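Local coordinates for NegoA.19184.a (PDB 5UEB), which is of unknown function but belongs to the DUF4265 family and folds into two antiparallel beta sheets with two helices, at residues 125-128 with 129-133. Residues are numbered along the deposited sequence; the frame is centred on the assembly and turned at random. Where two conformers were deposited one is given.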
ATOM      1  N   LYS B 125      -8.654  22.656   6.316  1.00 17.51           N
ATOM      2  CA  LYS B 125      -8.610  21.837   7.527  1.00 19.34           C
ATOM      3  C   LYS B 125      -9.072  22.610   8.753  1.00 20.09           C
ATOM      4  O   LYS B 125      -9.639  22.014   9.678  1.00 21.28           O
ATOM      5  CB  LYS B 125      -7.204  21.290   7.777  1.00 23.17           C
ATOM      6  CG  LYS B 125      -6.835  20.131   6.900  1.00 24.25           C
ATOM      7  CD  LYS B 125      -5.527  19.476   7.339  1.00 18.75           C
ATOM      8  CE  LYS B 125      -5.667  18.636   8.598  1.00 16.25           C
ATOM      9  NZ  LYS B 125      -4.548  17.650   8.713  1.00 17.66           N
ATOM     10  N   GLY B 126      -8.824  23.923   8.790  1.00 16.98           N
ATOM     11  CA  GLY B 126      -9.260  24.718   9.924  1.00 17.74           C
ATOM     12  C   GLY B 126     -10.764  24.693  10.106  1.00 21.35           C
ATOM     13  O   GLY B 126     -11.262  24.602  11.233  1.00 21.02           O
ATOM     14  N   ILE B 127     -11.511  24.770   8.999  1.00 17.89           N
ATOM     15  CA  ILE B 127     -12.969  24.730   9.087  1.00 20.48           C
ATOM     16  C   ILE B 127     -13.431  23.365   9.565  1.00 17.95           C
ATOM     17  O   ILE B 127     -14.290  23.257  10.449  1.00 17.80           O
ATOM     18  CB  ILE B 127     -13.615  25.093   7.740  1.00 20.86           C
ATOM     19  CG1 ILE B 127     -13.154  26.475   7.278  1.00 27.11           C
ATOM     20  CG2 ILE B 127     -15.129  25.025   7.873  1.00 19.82           C
ATOM     21  CD1 ILE B 127     -13.710  26.865   5.922  1.00 27.84           C
ATOM     22  N   LEU B 128     -12.867  22.305   8.981  1.00 16.17           N
ATOM     23  CA  LEU B 128     -13.193  20.955   9.430  1.00 13.98           C
ATOM     24  C   LEU B 128     -12.888  20.788  10.912  1.00 14.74           C
ATOM     25  O   LEU B 128     -13.689  20.211  11.657  1.00 16.16           O
ATOM     26  CB  LEU B 128     -12.401  19.927   8.625  1.00 16.12           C
ATOM     27  CG  LEU B 128     -12.755  19.811   7.149  1.00 15.54           C
ATOM     28  CD1 LEU B 128     -11.725  18.957   6.419  1.00 19.69           C
ATOM     29  CD2 LEU B 128     -14.150  19.221   7.003  1.00 16.27           C
ATOM     30  N   ASN B 129     -11.731  21.282  11.356  1.00 15.00           N
ATOM     31  CA  ASN B 129     -11.351  21.121  12.759  1.00 15.85           C
ATOM     32  C   ASN B 129     -12.309  21.841  13.702  1.00 17.73           C
ATOM     33  O   ASN B 129     -12.661  21.304  14.760  1.00 17.91           O
ATOM     34  CB  ASN B 129      -9.916  21.599  12.982  1.00 14.93           C
ATOM     35  CG  ASN B 129      -8.884  20.616  12.466  1.00 19.01           C
ATOM     36  OD1 ASN B 129      -9.164  19.425  12.315  1.00 15.87           O
ATOM     37  ND2 ASN B 129      -7.672  21.108  12.210  1.00 16.44           N
ATOM     38  N   ARG B 130     -12.742  23.057  13.353  1.00 17.92           N
ATOM     39  CA  ARG B 130     -13.672  23.783  14.215  0.66 16.79           C
ATOM     40  C   ARG B 130     -14.987  23.029  14.367  1.00 16.95           C
ATOM     41  O   ARG B 130     -15.568  22.980  15.460  1.00 19.48           O
ATOM     42  CB  ARG B 130     -13.931  25.190  13.673  0.66 24.64           C
ATOM     43  CG  ARG B 130     -13.000  26.260  14.211  0.66 30.44           C
ATOM     44  CD  ARG B 130     -13.538  27.657  13.910  0.66 37.03           C
ATOM     45  NE  ARG B 130     -14.695  28.015  14.732  0.66 32.50           N
ATOM     46  CZ  ARG B 130     -14.625  28.728  15.853  0.66 33.84           C
ATOM     47  NH1 ARG B 130     -13.451  29.162  16.294  0.66 30.47           N
ATOM     48  NH2 ARG B 130     -15.728  29.009  16.535  0.66 40.87           N
ATOM     49  N   TYR B 131     -15.476  22.435  13.275  1.00 16.80           N
ATOM     50  CA  TYR B 131     -16.715  21.672  13.368  1.00 15.27           C
ATOM     51  C   TYR B 131     -16.511  20.355  14.107  1.00 18.11           C
ATOM     52  O   TYR B 131     -17.427  19.890  14.798  1.00 18.83           O
ATOM     53  CB  TYR B 131     -17.344  21.497  11.984  1.00 15.71           C
ATOM     54  CG  TYR B 131     -18.045  22.752  11.508  1.00 17.40           C
ATOM     55  CD1 TYR B 131     -18.964  23.409  12.325  1.00 18.70           C
ATOM     56  CD2 TYR B 131     -17.779  23.294  10.255  1.00 18.33           C
ATOM     57  CE1 TYR B 131     -19.611  24.563  11.894  1.00 21.17           C
ATOM     58  CE2 TYR B 131     -18.419  24.452   9.816  1.00 21.52           C
ATOM     59  CZ  TYR B 131     -19.336  25.079  10.642  1.00 22.84           C
ATOM     60  OH  TYR B 131     -19.975  26.223  10.231  1.00 27.44           O
ATOM     61  N   GLU B 132     -15.328  19.746  13.989  1.00 14.25           N
ATOM     62  CA  GLU B 132     -15.026  18.554  14.778  0.51 17.24           C
ATOM     63  C   GLU B 132     -15.040  18.869  16.268  1.00 18.30           C
ATOM     64  O   GLU B 132     -15.571  18.091  17.071  1.00 22.32           O
ATOM     65  CB  GLU B 132     -13.668  17.984  14.366  0.51 19.08           C
ATOM     66  CG  GLU B 132     -13.395  16.559  14.836  0.51 22.11           C
ATOM     67  CD  GLU B 132     -12.936  16.473  16.283  0.51 23.81           C
ATOM     68  OE1 GLU B 132     -12.509  17.504  16.850  0.51 22.03           O
ATOM     69  OE2 GLU B 132     -13.002  15.365  16.854  0.51 27.31           O
ATOM     70  N   GLU B 133     -14.454  20.013  16.663  1.00 15.79           N
ATOM     71  CA  GLU B 133     -14.428  20.375  18.081  1.00 17.33           C
ATOM     72  C   GLU B 133     -15.834  20.532  18.638  1.00 22.46           C
ATOM     73  O   GLU B 133     -16.061  20.294  19.829  1.00 22.80           O
ATOM     74  CB  GLU B 133     -13.662  21.686  18.308  1.00 18.70           C
ATOM     75  CG  GLU B 133     -12.189  21.654  17.962  1.00 21.06           C
ATOM     76  CD  GLU B 133     -11.470  22.921  18.390  1.00 36.91           C
ATOM     77  OE1 GLU B 133     -12.096  23.759  19.078  1.00 39.13           O
ATOM     78  OE2 GLU B 133     -10.283  23.081  18.041  1.00 36.35           O
TER
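I127 and Y131 meet one turn apart on helix 122-133, the last helix of the chain, in a local i to i+4 contact within a regular alpha-helix that lies beside strand 137-143 and helix 90-98. Four successive backbone hydrogen bonds join the two halves. The amide N of N129 reaches O of K125 at 2.8 Å, R130 N bonds to G126 O, Y131 N to I127 O, and E132 N closes on L128 O at 2.9 Å. Over this frame the side chains of I127 and Y131 run side by side in the same direction. In I127 the branch methyl CG2 stands anti to the backbone N, which brings it 3.9 Å from CE2 of the tyrosine ring. With chi1 at -77°, CG of Y131 lies anti to the carbonyl carbon and beside the backbone N, which swings the ring back along the helix until CD2 lies 3.5 Å from the carbonyl O of I127. Beyond this pair, I127 packs on L92 and A95 of helix 90-98, while the Y131 hydroxyl hydrogen-bonds to D91, so both residues tie the two helices together. The side chain of L128, the buried residue of the group, touches both L92 and Y139 of strand 137-143. On the strand side, K125 forms a salt bridge with E141, and OD1 of N129 is hydrogen-bonded to the hydroxyl of Y139. The carboxamide of N129 folds back beside the preceding turn, its CG 3.2 Å from O of K125.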